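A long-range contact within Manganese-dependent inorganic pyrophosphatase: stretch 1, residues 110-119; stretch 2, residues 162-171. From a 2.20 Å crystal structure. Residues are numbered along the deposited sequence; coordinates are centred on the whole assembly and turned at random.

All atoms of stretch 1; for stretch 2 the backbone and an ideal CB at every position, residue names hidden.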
# COMPACT_ATOMS: atom_id res chain seq x y z
N ALA B 110 0.52 -10.57 -12.48
CA ALA B 110 1.10 -10.65 -13.82
C ALA B 110 0.59 -9.50 -14.69
O ALA B 110 1.35 -8.92 -15.47
CB ALA B 110 0.75 -12.00 -14.46
N THR B 111 -0.69 -9.17 -14.55
CA THR B 111 -1.30 -8.07 -15.30
C THR B 111 -0.58 -6.76 -15.00
O THR B 111 -0.26 -6.00 -15.91
CB THR B 111 -2.79 -7.91 -14.94
OG1 THR B 111 -3.49 -9.11 -15.25
CG2 THR B 111 -3.43 -6.76 -15.72
N VAL B 112 -0.33 -6.51 -13.72
CA VAL B 112 0.37 -5.29 -13.29
C VAL B 112 1.75 -5.18 -13.94
O VAL B 112 2.14 -4.12 -14.43
CB VAL B 112 0.58 -5.28 -11.77
CG1 VAL B 112 1.31 -4.01 -11.36
CG2 VAL B 112 -0.74 -5.41 -11.06
N ILE B 113 2.49 -6.28 -13.92
CA ILE B 113 3.83 -6.32 -14.48
C ILE B 113 3.83 -6.11 -15.99
O ILE B 113 4.66 -5.38 -16.53
CB ILE B 113 4.52 -7.65 -14.14
CG1 ILE B 113 4.70 -7.76 -12.63
CG2 ILE B 113 5.88 -7.75 -14.84
CD1 ILE B 113 5.29 -9.08 -12.17
N ALA B 114 2.88 -6.76 -16.67
CA ALA B 114 2.77 -6.67 -18.11
C ALA B 114 2.40 -5.25 -18.55
O ALA B 114 2.91 -4.76 -19.57
CB ALA B 114 1.72 -7.66 -18.62
N GLU B 115 1.52 -4.61 -17.80
CA GLU B 115 1.12 -3.26 -18.16
C GLU B 115 2.31 -2.33 -18.05
O GLU B 115 2.46 -1.41 -18.85
CB GLU B 115 -0.01 -2.76 -17.26
CG GLU B 115 -0.32 -1.29 -17.49
CD GLU B 115 -1.47 -0.80 -16.66
OE1 GLU B 115 -1.50 -1.10 -15.45
OE2 GLU B 115 -2.35 -0.09 -17.21
N LEU B 116 3.16 -2.56 -17.06
CA LEU B 116 4.34 -1.73 -16.91
C LEU B 116 5.27 -2.01 -18.08
O LEU B 116 5.90 -1.10 -18.64
CB LEU B 116 5.07 -2.04 -15.61
CG LEU B 116 4.39 -1.52 -14.35
CD1 LEU B 116 5.28 -1.82 -13.15
CD2 LEU B 116 4.15 -0.01 -14.48
N TYR B 117 5.34 -3.28 -18.46
CA TYR B 117 6.21 -3.66 -19.56
C TYR B 117 5.86 -3.02 -20.89
O TYR B 117 6.71 -2.39 -21.51
CB TYR B 117 6.23 -5.17 -19.73
CG TYR B 117 6.99 -5.60 -20.94
CD1 TYR B 117 6.32 -6.00 -22.10
CD2 TYR B 117 8.37 -5.56 -20.96
CE1 TYR B 117 7.02 -6.35 -23.24
CE2 TYR B 117 9.09 -5.91 -22.09
CZ TYR B 117 8.40 -6.30 -23.23
OH TYR B 117 9.10 -6.64 -24.36
N PHE B 118 4.62 -3.18 -21.32
CA PHE B 118 4.21 -2.62 -22.60
C PHE B 118 4.22 -1.10 -22.65
O PHE B 118 4.38 -0.51 -23.72
CB PHE B 118 2.85 -3.18 -23.00
CG PHE B 118 2.89 -4.64 -23.35
CD1 PHE B 118 2.19 -5.58 -22.59
CD2 PHE B 118 3.62 -5.08 -24.46
CE1 PHE B 118 2.22 -6.94 -22.92
CE2 PHE B 118 3.66 -6.43 -24.80
CZ PHE B 118 2.96 -7.37 -24.02
N LYS B 119 4.05 -0.46 -21.50
CA LYS B 119 4.09 1.00 -21.47
C LYS B 119 5.54 1.48 -21.45
O LYS B 119 5.81 2.67 -21.37
CB LYS B 119 3.35 1.54 -20.24
CG LYS B 119 1.85 1.34 -20.28
CD LYS B 119 1.18 1.87 -19.02
CE LYS B 119 1.37 3.37 -18.89
NZ LYS B 119 0.75 4.08 -20.04
N UNK B 162 -6.89 -7.17 -22.10
CA UNK B 162 -6.03 -6.44 -23.02
C UNK B 162 -4.60 -6.97 -22.95
O UNK B 162 -3.94 -7.18 -23.96
CB UNK B 162 -6.06 -4.94 -22.71
N UNK B 163 -4.13 -7.20 -21.73
CA UNK B 163 -2.79 -7.69 -21.52
C UNK B 163 -2.65 -9.13 -22.00
O UNK B 163 -1.64 -9.49 -22.62
CB UNK B 163 -2.41 -7.58 -20.04
N UNK B 164 -3.66 -9.95 -21.74
CA UNK B 164 -3.66 -11.34 -22.16
C UNK B 164 -3.47 -11.44 -23.68
O UNK B 164 -2.63 -12.20 -24.16
CB UNK B 164 -4.96 -12.02 -21.73
N UNK B 165 -4.25 -10.67 -24.43
CA UNK B 165 -4.15 -10.70 -25.88
C UNK B 165 -2.76 -10.36 -26.39
O UNK B 165 -2.24 -11.02 -27.28
CB UNK B 165 -5.17 -9.73 -26.49
N UNK B 166 -2.15 -9.32 -25.84
CA UNK B 166 -0.82 -8.90 -26.26
C UNK B 166 0.25 -9.92 -25.87
O UNK B 166 1.21 -10.12 -26.61
CB UNK B 166 -0.49 -7.54 -25.65
N UNK B 167 0.07 -10.56 -24.72
CA UNK B 167 1.03 -11.56 -24.26
C UNK B 167 0.93 -12.82 -25.12
O UNK B 167 1.95 -13.42 -25.46
CB UNK B 167 0.79 -11.90 -22.79
N UNK B 168 -0.30 -13.20 -25.47
CA UNK B 168 -0.54 -14.36 -26.32
C UNK B 168 0.17 -14.17 -27.66
O UNK B 168 0.71 -15.12 -28.24
CB UNK B 168 -2.04 -14.58 -26.53
N UNK B 169 0.18 -12.93 -28.13
CA UNK B 169 0.83 -12.58 -29.39
C UNK B 169 2.32 -12.85 -29.32
O UNK B 169 2.91 -13.39 -30.26
CB UNK B 169 0.58 -11.11 -29.74
N UNK B 170 2.94 -12.47 -28.21
CA UNK B 170 4.38 -12.67 -28.03
C UNK B 170 4.71 -14.14 -27.78
O UNK B 170 5.69 -14.66 -28.32
CB UNK B 170 4.89 -11.82 -26.87
N UNK B 171 3.90 -14.80 -26.96
CA UNK B 171 4.12 -16.20 -26.61
C UNK B 171 3.75 -17.15 -27.75
O UNK B 171 4.00 -18.35 -27.67
CB UNK B 171 3.31 -16.56 -25.36

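Helix 110-118 and the helix of stretch 2 cross at 68° with a closest approach of their axes of 9.9 Å, so contact should be confined to the positions of the second helix that face the crossing. Backbone angles at 162-170 are helical and exclude little by themselves.

At position 162 the ideal CB has nothing of stretch 1 within 5.5 Å and points sideways; almost any helix-compatible residue would suit. It is Glu162, extended, without contact.

Position 163 lies at the closest register, its CA 6.4 Å from the CA of Thr111. Its CB points toward stretch 1, with the ideal atom 4.4 Å from Ala114 CB and 4.5 Å from Thr111 CG2. The small Ala114 leaves room for an apolar chain, preferably a flexible one able to run along the helix; methionine fits this best, though leucine or isoleucine could also serve. The residue is Met163. Its CG lies 3.1 Å from Ala114 CB, unusually short for two aliphatic carbons, and its SD reaches Glu115 CA at 3.4 Å and Phe118 CD1 at 3.9 Å. The sulfur lies at the edge of the ring, 77° off the normal. The chain thus fills a hole formed by Thr111, Ala114, Glu115 and Phe118, with chi1 at -132°, between wells.

Positions 164 and 165 have no neighbour within 5.5 Å of the ideal CB and are unconstrained by stretch 1; they are Ala164 and Lys165, neither in contact.

At 166 the CB points toward stretch 1 and its ideal atom is 3.8 Å from Phe118 CZ. An aliphatic stem would suit the aromatic ring, and a long chain could carry a cation over its face; leucine, methionine, lysine or arginine are plausible. Lys166 does both: its CB makes an off-centre CH-pi contact, and its NZ stands 4.6 Å from the centroid of the Phe118 ring, 25° off the normal, a cation-pi geometry.

Position 167 points sideways, its ideal CB 5.2 Å from Phe118 CE1, so a branched apolar chain could close the gap. Leu167 does so, placing CD2 3.7 Å from Phe118 CE1 and CD1 4.1 Å from Ala114 CB.

Positions 168 and 169 are out of reach and undetermined from here: Ala168 and a poorly ordered Glu169.

At 170 the CB points toward stretch 1 but finds nothing within 5.5 Å, favouring a longer apolar chain such as leucine, isoleucine or methionine. Ile170 brings CD1 to 3.5 Å from Phe118 CZ, near the ring plane, and completes the hole around Phe118.

Position 171 is out of reach; it is Ala171.

No hydrogen bond crosses the interface.

Stretch 2 162-171: EMAKKLAEIA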
# COMPACT_ATOMS: atom_id res chain seq x y z
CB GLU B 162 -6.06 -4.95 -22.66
CG GLU B 162 -5.12 -4.08 -23.48
CD GLU B 162 -5.11 -2.64 -23.00
OE1 GLU B 162 -4.35 -1.83 -23.57
OE2 GLU B 162 -5.87 -2.32 -22.05
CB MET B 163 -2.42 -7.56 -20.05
CG MET B 163 -1.06 -6.93 -19.85
SD MET B 163 -0.88 -5.15 -20.22
CE MET B 163 -1.89 -4.86 -21.68
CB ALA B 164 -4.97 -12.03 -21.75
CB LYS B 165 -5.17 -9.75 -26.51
CG LYS B 165 -6.61 -10.21 -26.39
CD LYS B 165 -7.56 -9.29 -27.15
CE LYS B 165 -9.01 -9.69 -26.96
NZ LYS B 165 -9.47 -9.50 -25.56
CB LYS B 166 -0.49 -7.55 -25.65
CG LYS B 166 -1.29 -6.40 -26.24
CD LYS B 166 -1.14 -5.14 -25.41
CE LYS B 166 -0.88 -3.92 -26.29
NZ LYS B 166 0.46 -3.99 -26.95
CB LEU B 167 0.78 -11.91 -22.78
CG LEU B 167 1.04 -10.74 -21.83
CD1 LEU B 167 0.51 -11.07 -20.45
CD2 LEU B 167 2.54 -10.43 -21.80
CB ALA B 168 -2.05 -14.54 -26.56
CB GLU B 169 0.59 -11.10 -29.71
CG GLU B 169 1.34 -10.59 -30.93
CD GLU B 169 1.11 -9.11 -31.19
OE1 GLU B 169 1.75 -8.57 -32.12
OE2 GLU B 169 0.30 -8.49 -30.47
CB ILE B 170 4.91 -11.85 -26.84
CG1 ILE B 170 4.61 -10.36 -27.05
CG2 ILE B 170 6.41 -12.07 -26.68
CD1 ILE B 170 4.99 -9.50 -25.87
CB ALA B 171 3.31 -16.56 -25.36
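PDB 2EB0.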